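Local coordinates for protein putative alpha-ketoglutarate-dependent taurine dioxygenase (Burkholderia xenovorans, PDB 5HSX) that probably acts as an iron(II)- and 2-oxoglutarate-dependent dioxygenase of the TauD/TfdA family, though its true substrate is not established, at residues E32-D37 with F61-F66; S136-V141 with A264-R269; P144-D149 with L282-Q287; D149-N154 with E251-F256. One frame throughout, in Å; residues are numbered along the deposited sequence.

Contact 1: residues E32-D37 with F61-F66; sequences EIHGVD and FFREQF
I33 and F61 are joined through their backbones: I33 N donates to F61 O over 2.8 Å in a nearly straight bond (171° at the hydrogen), and the CA of E32 sits 3.4 Å from F61 O as a second, CH-type donor. Past this bridge a water takes over, donating a hydrogen bond to I33 O and accepting one from R63 N.

Charged groups meet beside the bridge. E32 OE2 lies 3.5 Å from R63 NE, a long salt bridge in which the oxygen stands at the edge of the guanidinium, near its plane, while the carboxylate is turned 73° against it. A water links the same OE2 to R63 NH2. E32 OE1 accepts from H34 NE2 at 3.0 Å, and R63 NH1 turns to S262 OG and K257 O.

These strands, 31-34 and 59-62, are the parallel neighbours of a beta-alpha-beta crossover whose connection is helix 44-57. I33 and F62 lie side by side, I33 CB 3.7 Å from F62 CE1, and I50 of the helix packs on F62.

Where the strands have ended, the bend at chi2 (-69°) turns Q65 CD back toward the other segment, and from there Q65 NE2 makes a weak bond of 3.0 Å to V36 O. Q65 OE1 accepts from L38 N and from a water that also donates to D37 OD2, an oxygen bonded to T39 OG1 as well.

Contact 2: residues S136-V141 with A264-R269; sequences SILRGV and AFWDNR
The antiparallel pairing of S136-L138 with A264-W266 forms the centre of the larger sheet of a double-stranded beta-helix (cupin) fold, close to the metal site, where a sodium ion is bound by H123, D125, H273 and N323. Backbone bonds run in both directions at S136/W266 and L138/A264, with I137 and F265 as the non-hydrogen-bonded pair between them.

The two faces of the pairing differ. On one, W266 CG, set between its backbone N and carbonyl carbon (chi1 65°), starts the indole back toward strand 135-140; there S136 CB lies over the six-membered ring of W266, 3.8 Å from its centroid, while L138 CB comes to the indole edge, 3.7 Å from W266 CZ3. N268 ND2 donates to S136 OG at 3.1 Å, in the plane of its amide, and its OD1 takes a weak bond from W266 NE1; S136 OG also has a weak bond with the metal ligand D125. On the other face, I137 CG1 sits over the F265 ring, 3.4 Å from F265 CD1.

Strand 287-293 borders 135-140 on its other edge, and strand 59-62 borders 263-267. Helix 44-57 packs on F265 through L54, whereas W266 meets the rings of W152 and H273 from the smaller sheet.

Contact 3: residues P144-D149 with L282-Q287; sequences PPYGGD and LDFDRQ
F284 closes against P144, P145 and Y146 where two loops of the TauD-family fold meet, one leading from strand 135-140 to strand 150-154 and the other entering strand 287-293. Its CB rests 3.4 Å from P144 CB, a tight apolar contact. Set anti to the carbonyl carbon (chi1 -53°), F284 CG lies near both P144 CB and P145 CD. On one side of the ring CD1 meets P144 CB and Y146 O, and on the other CD2 and CE2 run beneath the P145 ring. P145 CD stands over the middle of the phenyl face, 3.8 Å from the centroid and only 8° off the normal. At the far end CE1 and CZ press on the face of Y146 in a T-shaped pair, edge of F284 to face of Y146, with centroids 5.2 Å apart and planes at 78°.

L282 CD1 packs 3.6 Å from Y146 O, a buried carbonyl oxygen with no polar partner in the model. S26 and A27 of the second subunit pack on Y146 and L282, respectively, so this corner borders the dimer interface.

R286 extends past P144 CD toward the glycines, and W258 makes a cation-pi contact with it. A water accepts from R286 NE at 3.0 Å, and R286 NH2 donates weakly to G148 O, 3.1 Å away.

Contact 4: residues D149-N154 with E251-F256; sequences DTQWTN and EFTVRF. With EDO (1,2-ethanediol), chain O.
D149 OD2 is gripped by two nitrogens of R255. R255 NE donates to the anti lone pair of D149 OD2 at 2.9 Å, and that oxygen lies near the guanidinium plane; R255 NH2 adds a weak bond to D149 OD2 at 3.4 Å. The side chains cross at about a right angle, carboxylate and guanidinium planes 77° apart. CG anti to the backbone N (chi1 -179°) and an extended chain carry R255 NE to the carboxylate. A water accepts from both D149 N and R255 NH2, while NH1 makes a weak bond to T253 O of the second subunit.

One face of the guanidinium carries the 1,2-ethanediol, probably from the crystallisation liquor: its C2 lies over the centre, 3.6 Å from R255 CZ. Q151 NE2 donates to O2 of this molecule at 2.9 Å.

Strands 150-154 and 253-256 form an antiparallel edge of the smaller sheet of the cupin-type double-stranded beta-helix. T150/F256 and W152/V254 are its hydrogen-bonded pairs, and N154 N reaches F252 O at 2.9 Å as the ladder ends. N154 is the N-cap of helix 155-161, its OD1 accepting from A157 N.

On the Q151 and R255 face, T153 OG1 approaches F252 CB to 3.3 Å and is hydrogen-bonded to V247 O. On the opposite face W152 and F256 lie side by side, W152 CZ3 3.8 Å from F256 CB.

Contacts 1 and 2 belong to the seven-stranded mixed sheet, where strands 59-62 and 263-267 are neighbours; their centres are about 13 Å apart. Contact 4 lies in the four-stranded antiparallel sheet, its centre about 13 Å from that of contact 2. Between the sheets W152 meets W266 and F61, and F61 stacks on F256, giving an aromatic interior whose W266 end lies near the metal site. Contact 1 closes first along the chain; contact 4 is then nested within the loops closed by contacts 2 and 3, whose own segments alternate. Contact 3 shares D149 with contact 4, and its Q287 pairs with V141 of contact 2. Contacts 3 and 4 both touch the second subunit.

Contact 1: residues E32-D37 with F61-F66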
# COMPACT_ATOMS: atom_id res chain seq x y z
N GLU B 32 15.57 -3.42 5.32
CA GLU B 32 16.62 -2.41 5.38
C GLU B 32 17.95 -3.08 5.67
O GLU B 32 18.01 -4.04 6.44
CB GLU B 32 16.32 -1.35 6.45
CG GLU B 32 15.08 -0.53 6.18
CD GLU B 32 15.07 0.78 6.95
OE1 GLU B 32 15.96 0.98 7.81
OE2 GLU B 32 14.17 1.61 6.70
N ILE B 33 19.01 -2.59 5.04
CA ILE B 33 20.37 -3.01 5.32
C ILE B 33 21.10 -1.83 5.94
O ILE B 33 21.04 -0.71 5.41
CB ILE B 33 21.09 -3.52 4.06
CG1 ILE B 33 20.34 -4.73 3.48
CG2 ILE B 33 22.54 -3.86 4.38
CD1 ILE B 33 20.92 -5.26 2.19
N HIS B 34 21.77 -2.06 7.06
CA HIS B 34 22.64 -1.08 7.68
C HIS B 34 24.02 -1.70 7.89
O HIS B 34 24.19 -2.92 7.84
CB HIS B 34 22.06 -0.57 9.01
CG HIS B 34 20.84 0.28 8.84
ND1 HIS B 34 20.88 1.66 8.87
CD2 HIS B 34 19.54 -0.05 8.63
CE1 HIS B 34 19.66 2.14 8.69
NE2 HIS B 34 18.83 1.13 8.55
N GLY B 35 25.00 -0.83 8.11
CA GLY B 35 26.37 -1.26 8.33
C GLY B 35 27.25 -1.30 7.10
O GLY B 35 28.35 -1.86 7.16
N VAL B 36 26.80 -0.72 5.99
CA VAL B 36 27.55 -0.72 4.74
C VAL B 36 27.70 0.72 4.27
O VAL B 36 26.73 1.48 4.30
CB VAL B 36 26.86 -1.58 3.65
CG1 VAL B 36 27.86 -2.01 2.60
CG2 VAL B 36 26.17 -2.78 4.27
N ASP B 37 28.90 1.09 3.85
CA ASP B 37 29.18 2.43 3.31
C ASP B 37 29.30 2.28 1.80
O ASP B 37 30.32 1.83 1.28
CB ASP B 37 30.44 3.02 3.94
CG ASP B 37 30.79 4.40 3.39
OD1 ASP B 37 31.84 4.94 3.79
OD2 ASP B 37 30.03 4.94 2.56
N PHE B 61 16.75 -2.04 1.09
CA PHE B 61 16.84 -0.59 1.14
C PHE B 61 18.03 -0.14 1.98
O PHE B 61 18.35 -0.76 3.00
CB PHE B 61 15.56 0.03 1.72
CG PHE B 61 14.30 -0.38 1.00
CD1 PHE B 61 13.95 0.22 -0.20
CD2 PHE B 61 13.47 -1.35 1.54
CE1 PHE B 61 12.78 -0.15 -0.86
CE2 PHE B 61 12.30 -1.72 0.89
CZ PHE B 61 11.95 -1.12 -0.31
N PHE B 62 18.68 0.94 1.55
CA PHE B 62 19.74 1.59 2.30
C PHE B 62 19.31 3.02 2.60
O PHE B 62 18.53 3.62 1.85
CB PHE B 62 21.07 1.60 1.53
CG PHE B 62 21.52 0.24 1.05
CD1 PHE B 62 22.42 -0.52 1.78
CD2 PHE B 62 21.05 -0.28 -0.16
CE1 PHE B 62 22.85 -1.78 1.33
CE2 PHE B 62 21.47 -1.53 -0.61
CZ PHE B 62 22.36 -2.27 0.13
N ARG B 63 19.83 3.56 3.70
CA ARG B 63 19.58 4.93 4.10
C ARG B 63 20.89 5.68 4.27
O ARG B 63 21.93 5.09 4.59
CB ARG B 63 18.80 5.01 5.43
CG ARG B 63 17.47 4.29 5.43
CD ARG B 63 16.42 5.02 4.61
NE ARG B 63 15.08 4.53 4.91
CZ ARG B 63 13.97 5.03 4.39
NH1 ARG B 63 14.02 6.02 3.51
NH2 ARG B 63 12.79 4.52 4.73
N GLU B 64 20.84 7.00 4.05
CA GLU B 64 21.98 7.89 4.31
C GLU B 64 23.19 7.49 3.47
O GLU B 64 24.33 7.52 3.95
CB GLU B 64 22.34 7.92 5.80
CG GLU B 64 21.24 8.43 6.70
CD GLU B 64 20.92 9.89 6.44
OE1 GLU B 64 19.74 10.19 6.17
OE2 GLU B 64 21.85 10.72 6.50
N GLN B 65 22.96 7.14 2.21
CA GLN B 65 24.02 6.81 1.26
C GLN B 65 24.02 7.89 0.18
O GLN B 65 23.27 7.82 -0.79
CB GLN B 65 23.80 5.42 0.67
CG GLN B 65 23.61 4.33 1.72
CD GLN B 65 24.88 4.04 2.50
OE1 GLN B 65 25.99 4.21 1.98
NE2 GLN B 65 24.73 3.63 3.75
N PHE B 66 24.87 8.90 0.36
CA PHE B 66 24.92 10.04 -0.55
C PHE B 66 26.02 9.79 -1.57
O PHE B 66 27.21 9.94 -1.27
CB PHE B 66 25.13 11.33 0.24
CG PHE B 66 24.06 11.55 1.28
CD1 PHE B 66 22.84 12.11 0.93
CD2 PHE B 66 24.26 11.15 2.59
CE1 PHE B 66 21.85 12.30 1.88
CE2 PHE B 66 23.27 11.33 3.55
CZ PHE B 66 22.06 11.90 3.19
O HOH W 1 11.94 1.75 5.68
O HOH W 2 21.92 1.95 5.05
O HOH W 3 27.85 6.08 2.82

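Contact 2: residues S136-V141 with A264-R269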
# COMPACT_ATOMS: atom_id res chain seq x y z
N SER B 136 17.37 -3.63 -10.43
CA SER B 136 17.62 -2.21 -10.58
C SER B 136 18.05 -1.64 -9.23
O SER B 136 17.66 -2.15 -8.17
CB SER B 136 16.37 -1.47 -11.09
OG SER B 136 15.65 -2.26 -12.03
N ILE B 137 18.84 -0.57 -9.29
CA ILE B 137 19.32 0.13 -8.11
C ILE B 137 18.97 1.60 -8.28
O ILE B 137 19.53 2.28 -9.15
CB ILE B 137 20.82 -0.05 -7.90
CG1 ILE B 137 21.13 -1.54 -7.70
CG2 ILE B 137 21.31 0.79 -6.71
CD1 ILE B 137 22.56 -1.89 -7.88
N LEU B 138 18.04 2.09 -7.47
CA LEU B 138 17.48 3.44 -7.59
C LEU B 138 17.89 4.25 -6.36
O LEU B 138 17.61 3.83 -5.24
CB LEU B 138 15.96 3.35 -7.70
CG LEU B 138 15.13 4.63 -7.78
CD1 LEU B 138 15.47 5.42 -9.03
CD2 LEU B 138 13.65 4.24 -7.74
N ARG B 139 18.53 5.40 -6.58
CA ARG B 139 18.96 6.25 -5.47
C ARG B 139 18.26 7.60 -5.51
O ARG B 139 18.04 8.18 -6.58
CB ARG B 139 20.49 6.42 -5.46
CG ARG B 139 21.07 7.53 -6.35
CD ARG B 139 22.60 7.53 -6.29
NE ARG B 139 23.16 8.85 -6.59
CZ ARG B 139 23.56 9.24 -7.80
NH1 ARG B 139 23.47 8.42 -8.83
NH2 ARG B 139 24.04 10.47 -7.96
N GLY B 140 17.90 8.11 -4.33
CA GLY B 140 17.19 9.37 -4.21
C GLY B 140 18.12 10.51 -3.83
O GLY B 140 18.79 10.46 -2.80
N VAL B 141 18.17 11.53 -4.68
CA VAL B 141 19.05 12.68 -4.48
C VAL B 141 18.28 13.88 -3.95
O VAL B 141 18.64 14.45 -2.92
CB VAL B 141 19.79 13.03 -5.79
CG1 VAL B 141 20.54 14.35 -5.63
CG2 VAL B 141 20.73 11.89 -6.17
N ALA B 264 17.11 1.93 -3.16
CA ALA B 264 16.30 0.73 -3.28
C ALA B 264 16.94 -0.19 -4.31
O ALA B 264 17.29 0.26 -5.41
CB ALA B 264 14.86 1.07 -3.68
N PHE B 265 17.09 -1.46 -3.96
CA PHE B 265 17.77 -2.47 -4.78
C PHE B 265 16.81 -3.65 -4.86
O PHE B 265 16.56 -4.31 -3.85
CB PHE B 265 19.10 -2.86 -4.11
CG PHE B 265 19.99 -3.81 -4.89
CD1 PHE B 265 19.68 -4.25 -6.18
CD2 PHE B 265 21.16 -4.26 -4.31
CE1 PHE B 265 20.54 -5.11 -6.86
CE2 PHE B 265 22.02 -5.12 -4.97
CZ PHE B 265 21.71 -5.55 -6.25
N TRP B 266 16.21 -3.89 -6.03
CA TRP B 266 15.18 -4.92 -6.10
C TRP B 266 15.46 -5.94 -7.19
O TRP B 266 16.12 -5.66 -8.19
CB TRP B 266 13.77 -4.33 -6.31
CG TRP B 266 13.50 -3.62 -7.60
CD1 TRP B 266 12.96 -4.16 -8.74
CD2 TRP B 266 13.66 -2.22 -7.86
NE1 TRP B 266 12.81 -3.18 -9.70
CE2 TRP B 266 13.23 -1.99 -9.19
CE3 TRP B 266 14.15 -1.15 -7.11
CZ2 TRP B 266 13.27 -0.72 -9.78
CZ3 TRP B 266 14.18 0.12 -7.70
CH2 TRP B 266 13.75 0.32 -9.02
N ASP B 267 14.92 -7.14 -6.97
CA ASP B 267 15.09 -8.29 -7.85
C ASP B 267 13.87 -8.34 -8.76
O ASP B 267 12.78 -8.77 -8.35
CB ASP B 267 15.23 -9.57 -7.02
CG ASP B 267 15.50 -10.81 -7.88
OD1 ASP B 267 15.34 -10.73 -9.12
OD2 ASP B 267 15.85 -11.86 -7.31
N ASN B 268 14.05 -7.92 -10.02
CA ASN B 268 12.97 -7.91 -11.01
C ASN B 268 12.50 -9.30 -11.40
O ASN B 268 11.47 -9.42 -12.07
CB ASN B 268 13.43 -7.20 -12.28
CG ASN B 268 13.47 -5.72 -12.13
OD1 ASN B 268 12.47 -5.09 -11.75
ND2 ASN B 268 14.62 -5.13 -12.44
N ARG B 269 13.23 -10.35 -11.06
CA ARG B 269 12.74 -11.67 -11.38
C ARG B 269 11.67 -12.14 -10.41
O ARG B 269 11.00 -13.15 -10.70
CB ARG B 269 13.91 -12.65 -11.41
CG ARG B 269 15.03 -12.15 -12.33
CD ARG B 269 16.32 -12.87 -12.08
NE ARG B 269 16.81 -12.62 -10.73
CZ ARG B 269 18.00 -13.03 -10.28
NH1 ARG B 269 18.83 -13.68 -11.09
NH2 ARG B 269 18.35 -12.77 -9.03

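Contact 3: residues P144-D149 with L282-Q287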
# COMPACT_ATOMS: atom_id res chain seq x y z
N PRO B 144 11.19 14.79 -1.85
CA PRO B 144 10.22 15.64 -1.16
C PRO B 144 10.03 15.20 0.28
O PRO B 144 10.15 14.01 0.61
CB PRO B 144 8.93 15.43 -1.98
CG PRO B 144 9.41 14.98 -3.34
CD PRO B 144 10.64 14.15 -3.06
N PRO B 145 9.68 16.14 1.18
CA PRO B 145 9.40 15.75 2.57
C PRO B 145 8.28 14.73 2.71
O PRO B 145 8.28 13.95 3.66
CB PRO B 145 9.03 17.09 3.25
CG PRO B 145 8.72 18.03 2.14
CD PRO B 145 9.55 17.59 0.96
N TYR B 146 7.32 14.71 1.78
CA TYR B 146 6.30 13.67 1.77
C TYR B 146 5.71 13.60 0.37
O TYR B 146 5.91 14.50 -0.46
CB TYR B 146 5.21 13.92 2.82
CG TYR B 146 4.55 15.27 2.71
CD1 TYR B 146 3.38 15.44 1.98
CD2 TYR B 146 5.09 16.39 3.35
CE1 TYR B 146 2.77 16.69 1.89
CE2 TYR B 146 4.48 17.63 3.26
CZ TYR B 146 3.33 17.77 2.52
OH TYR B 146 2.73 19.00 2.43
N GLY B 147 4.98 12.53 0.12
CA GLY B 147 4.59 12.15 -1.21
C GLY B 147 5.69 11.37 -1.91
O GLY B 147 6.86 11.42 -1.54
N GLY B 148 5.29 10.61 -2.93
CA GLY B 148 6.26 9.94 -3.76
C GLY B 148 6.71 8.57 -3.30
O GLY B 148 7.77 8.11 -3.75
N ASP B 149 5.96 7.90 -2.42
CA ASP B 149 6.35 6.57 -1.96
C ASP B 149 6.31 5.57 -3.12
O ASP B 149 5.53 5.72 -4.06
CB ASP B 149 5.41 6.08 -0.85
CG ASP B 149 5.52 6.89 0.45
OD1 ASP B 149 6.30 7.87 0.54
OD2 ASP B 149 4.78 6.53 1.39
N LEU B 282 1.88 17.78 -5.95
CA LEU B 282 2.58 18.60 -4.97
C LEU B 282 3.66 19.44 -5.63
O LEU B 282 4.12 19.16 -6.74
CB LEU B 282 3.19 17.72 -3.88
CG LEU B 282 2.25 16.83 -3.07
CD1 LEU B 282 3.04 15.79 -2.27
CD2 LEU B 282 1.37 17.67 -2.14
N ASP B 283 4.10 20.47 -4.91
CA ASP B 283 5.05 21.44 -5.43
C ASP B 283 6.49 20.95 -5.42
O ASP B 283 7.34 21.58 -6.07
CB ASP B 283 4.95 22.74 -4.61
CG ASP B 283 5.10 23.98 -5.46
OD1 ASP B 283 5.64 23.88 -6.58
OD2 ASP B 283 4.68 25.07 -5.00
N PHE B 284 6.78 19.85 -4.74
CA PHE B 284 8.16 19.49 -4.43
C PHE B 284 8.90 18.93 -5.64
O PHE B 284 8.34 18.19 -6.45
CB PHE B 284 8.20 18.45 -3.31
CG PHE B 284 7.43 18.83 -2.08
CD1 PHE B 284 6.41 18.02 -1.61
CD2 PHE B 284 7.74 19.99 -1.38
CE1 PHE B 284 5.71 18.35 -0.46
CE2 PHE B 284 7.03 20.34 -0.24
CZ PHE B 284 6.01 19.52 0.22
N ASP B 285 10.18 19.27 -5.74
CA ASP B 285 11.04 18.68 -6.75
C ASP B 285 11.46 17.28 -6.31
O ASP B 285 11.54 16.97 -5.12
CB ASP B 285 12.27 19.55 -6.99
CG ASP B 285 11.96 20.78 -7.82
OD1 ASP B 285 10.79 21.21 -7.83
OD2 ASP B 285 12.88 21.31 -8.47
N ARG B 286 11.74 16.43 -7.30
CA ARG B 286 12.07 15.03 -7.02
C ARG B 286 13.06 14.56 -8.08
O ARG B 286 12.74 14.58 -9.27
CB ARG B 286 10.81 14.17 -7.02
CG ARG B 286 11.00 12.73 -6.57
CD ARG B 286 9.64 12.04 -6.46
NE ARG B 286 9.69 10.68 -5.92
CZ ARG B 286 9.74 9.58 -6.67
NH1 ARG B 286 9.76 9.69 -7.99
NH2 ARG B 286 9.76 8.38 -6.11
N GLN B 287 14.25 14.13 -7.64
CA GLN B 287 15.29 13.69 -8.55
C GLN B 287 15.89 12.40 -8.02
O GLN B 287 16.44 12.38 -6.91
CB GLN B 287 16.39 14.75 -8.72
CG GLN B 287 17.54 14.30 -9.62
CD GLN B 287 17.15 14.24 -11.09
OE1 GLN B 287 16.75 15.24 -11.68
NE2 GLN B 287 17.27 13.07 -11.69
O HOH W 4 9.71 10.66 -2.93

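Contact 4: residues D149-N154 with E251-F256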
# COMPACT_ATOMS: atom_id res chain seq x y z
N ASP B 149 5.96 7.90 -2.42
CA ASP B 149 6.35 6.57 -1.96
C ASP B 149 6.31 5.57 -3.12
O ASP B 149 5.53 5.72 -4.06
CB ASP B 149 5.41 6.08 -0.85
CG ASP B 149 5.52 6.89 0.45
OD1 ASP B 149 6.30 7.87 0.54
OD2 ASP B 149 4.78 6.53 1.39
N THR B 150 7.15 4.54 -3.03
CA THR B 150 7.18 3.45 -3.99
C THR B 150 6.72 2.17 -3.30
O THR B 150 6.94 1.98 -2.10
CB THR B 150 8.60 3.25 -4.56
OG1 THR B 150 9.10 4.49 -5.07
CG2 THR B 150 8.61 2.21 -5.68
N GLN B 151 6.07 1.29 -4.06
CA GLN B 151 5.66 -0.00 -3.52
C GLN B 151 6.18 -1.13 -4.40
O GLN B 151 6.36 -0.98 -5.61
CB GLN B 151 4.13 -0.13 -3.41
CG GLN B 151 3.47 1.02 -2.64
CD GLN B 151 2.05 0.69 -2.22
OE1 GLN B 151 1.79 -0.40 -1.72
NE2 GLN B 151 1.13 1.64 -2.42
N TRP B 152 6.41 -2.28 -3.76
CA TRP B 152 6.79 -3.51 -4.44
C TRP B 152 5.86 -4.63 -4.01
O TRP B 152 5.32 -4.63 -2.90
CB TRP B 152 8.25 -3.93 -4.11
CG TRP B 152 9.32 -3.08 -4.75
CD1 TRP B 152 10.08 -3.40 -5.85
CD2 TRP B 152 9.77 -1.79 -4.31
NE1 TRP B 152 10.96 -2.38 -6.13
CE2 TRP B 152 10.79 -1.38 -5.20
CE3 TRP B 152 9.41 -0.95 -3.26
CZ2 TRP B 152 11.46 -0.16 -5.06
CZ3 TRP B 152 10.07 0.27 -3.13
CH2 TRP B 152 11.08 0.65 -4.02
N THR B 153 5.70 -5.63 -4.88
CA THR B 153 4.95 -6.81 -4.51
C THR B 153 5.76 -8.06 -4.82
O THR B 153 6.58 -8.07 -5.74
CB THR B 153 3.59 -6.86 -5.20
OG1 THR B 153 2.86 -7.99 -4.71
CG2 THR B 153 3.76 -6.94 -6.74
N ASN B 154 5.53 -9.10 -4.02
CA ASN B 154 6.33 -10.33 -4.06
C ASN B 154 5.63 -11.33 -4.97
O ASN B 154 4.64 -11.94 -4.59
CB ASN B 154 6.49 -10.86 -2.63
CG ASN B 154 7.29 -12.13 -2.55
OD1 ASN B 154 7.47 -12.83 -3.55
ND2 ASN B 154 7.77 -12.44 -1.36
N GLU B 251 -1.09 -8.19 1.44
CA GLU B 251 -0.21 -9.14 2.11
C GLU B 251 1.06 -9.42 1.33
O GLU B 251 2.04 -9.92 1.91
CB GLU B 251 -0.95 -10.45 2.36
CG GLU B 251 -1.15 -11.27 1.10
CD GLU B 251 -2.31 -12.24 1.20
OE1 GLU B 251 -3.47 -11.82 0.98
OE2 GLU B 251 -2.06 -13.44 1.48
N PHE B 252 1.09 -9.12 0.02
CA PHE B 252 2.27 -9.37 -0.79
C PHE B 252 3.15 -8.13 -0.95
O PHE B 252 4.19 -8.22 -1.61
CB PHE B 252 1.89 -9.88 -2.20
CG PHE B 252 1.02 -11.11 -2.19
CD1 PHE B 252 1.36 -12.22 -1.43
CD2 PHE B 252 -0.16 -11.14 -2.95
CE1 PHE B 252 0.55 -13.35 -1.42
CE2 PHE B 252 -0.98 -12.26 -2.94
CZ PHE B 252 -0.62 -13.37 -2.17
N THR B 253 2.79 -6.99 -0.35
CA THR B 253 3.40 -5.72 -0.71
C THR B 253 4.21 -5.11 0.43
O THR B 253 4.02 -5.42 1.61
CB THR B 253 2.36 -4.68 -1.17
OG1 THR B 253 1.57 -4.25 -0.05
CG2 THR B 253 1.47 -5.27 -2.25
N VAL B 254 5.11 -4.20 0.04
CA VAL B 254 5.79 -3.31 0.98
C VAL B 254 5.81 -1.91 0.37
O VAL B 254 5.92 -1.75 -0.85
CB VAL B 254 7.22 -3.81 1.31
CG1 VAL B 254 8.13 -3.75 0.07
CG2 VAL B 254 7.81 -3.00 2.47
N ARG B 255 5.69 -0.89 1.23
CA ARG B 255 5.71 0.51 0.83
C ARG B 255 6.94 1.18 1.43
O ARG B 255 7.31 0.90 2.58
CB ARG B 255 4.43 1.21 1.29
CG ARG B 255 4.30 2.69 0.91
CD ARG B 255 2.88 3.15 1.18
NE ARG B 255 2.73 4.58 0.96
CZ ARG B 255 1.55 5.19 0.86
NH1 ARG B 255 0.43 4.48 0.93
NH2 ARG B 255 1.49 6.51 0.67
N PHE B 256 7.58 2.07 0.65
CA PHE B 256 8.84 2.70 1.03
C PHE B 256 8.68 4.21 0.92
O PHE B 256 8.34 4.71 -0.16
CB PHE B 256 9.98 2.22 0.13
CG PHE B 256 11.35 2.71 0.53
CD1 PHE B 256 11.96 2.26 1.69
CD2 PHE B 256 12.04 3.58 -0.29
CE1 PHE B 256 13.23 2.69 2.04
CE2 PHE B 256 13.32 4.01 0.05
CZ PHE B 256 13.91 3.56 1.21
C1 EDO O . 1.05 6.41 -3.09
O1 EDO O . 1.57 6.97 -4.31
C2 EDO O . 1.79 5.12 -2.75
O2 EDO O . 1.58 4.16 -3.79
O HOH W 5 3.30 8.62 -0.81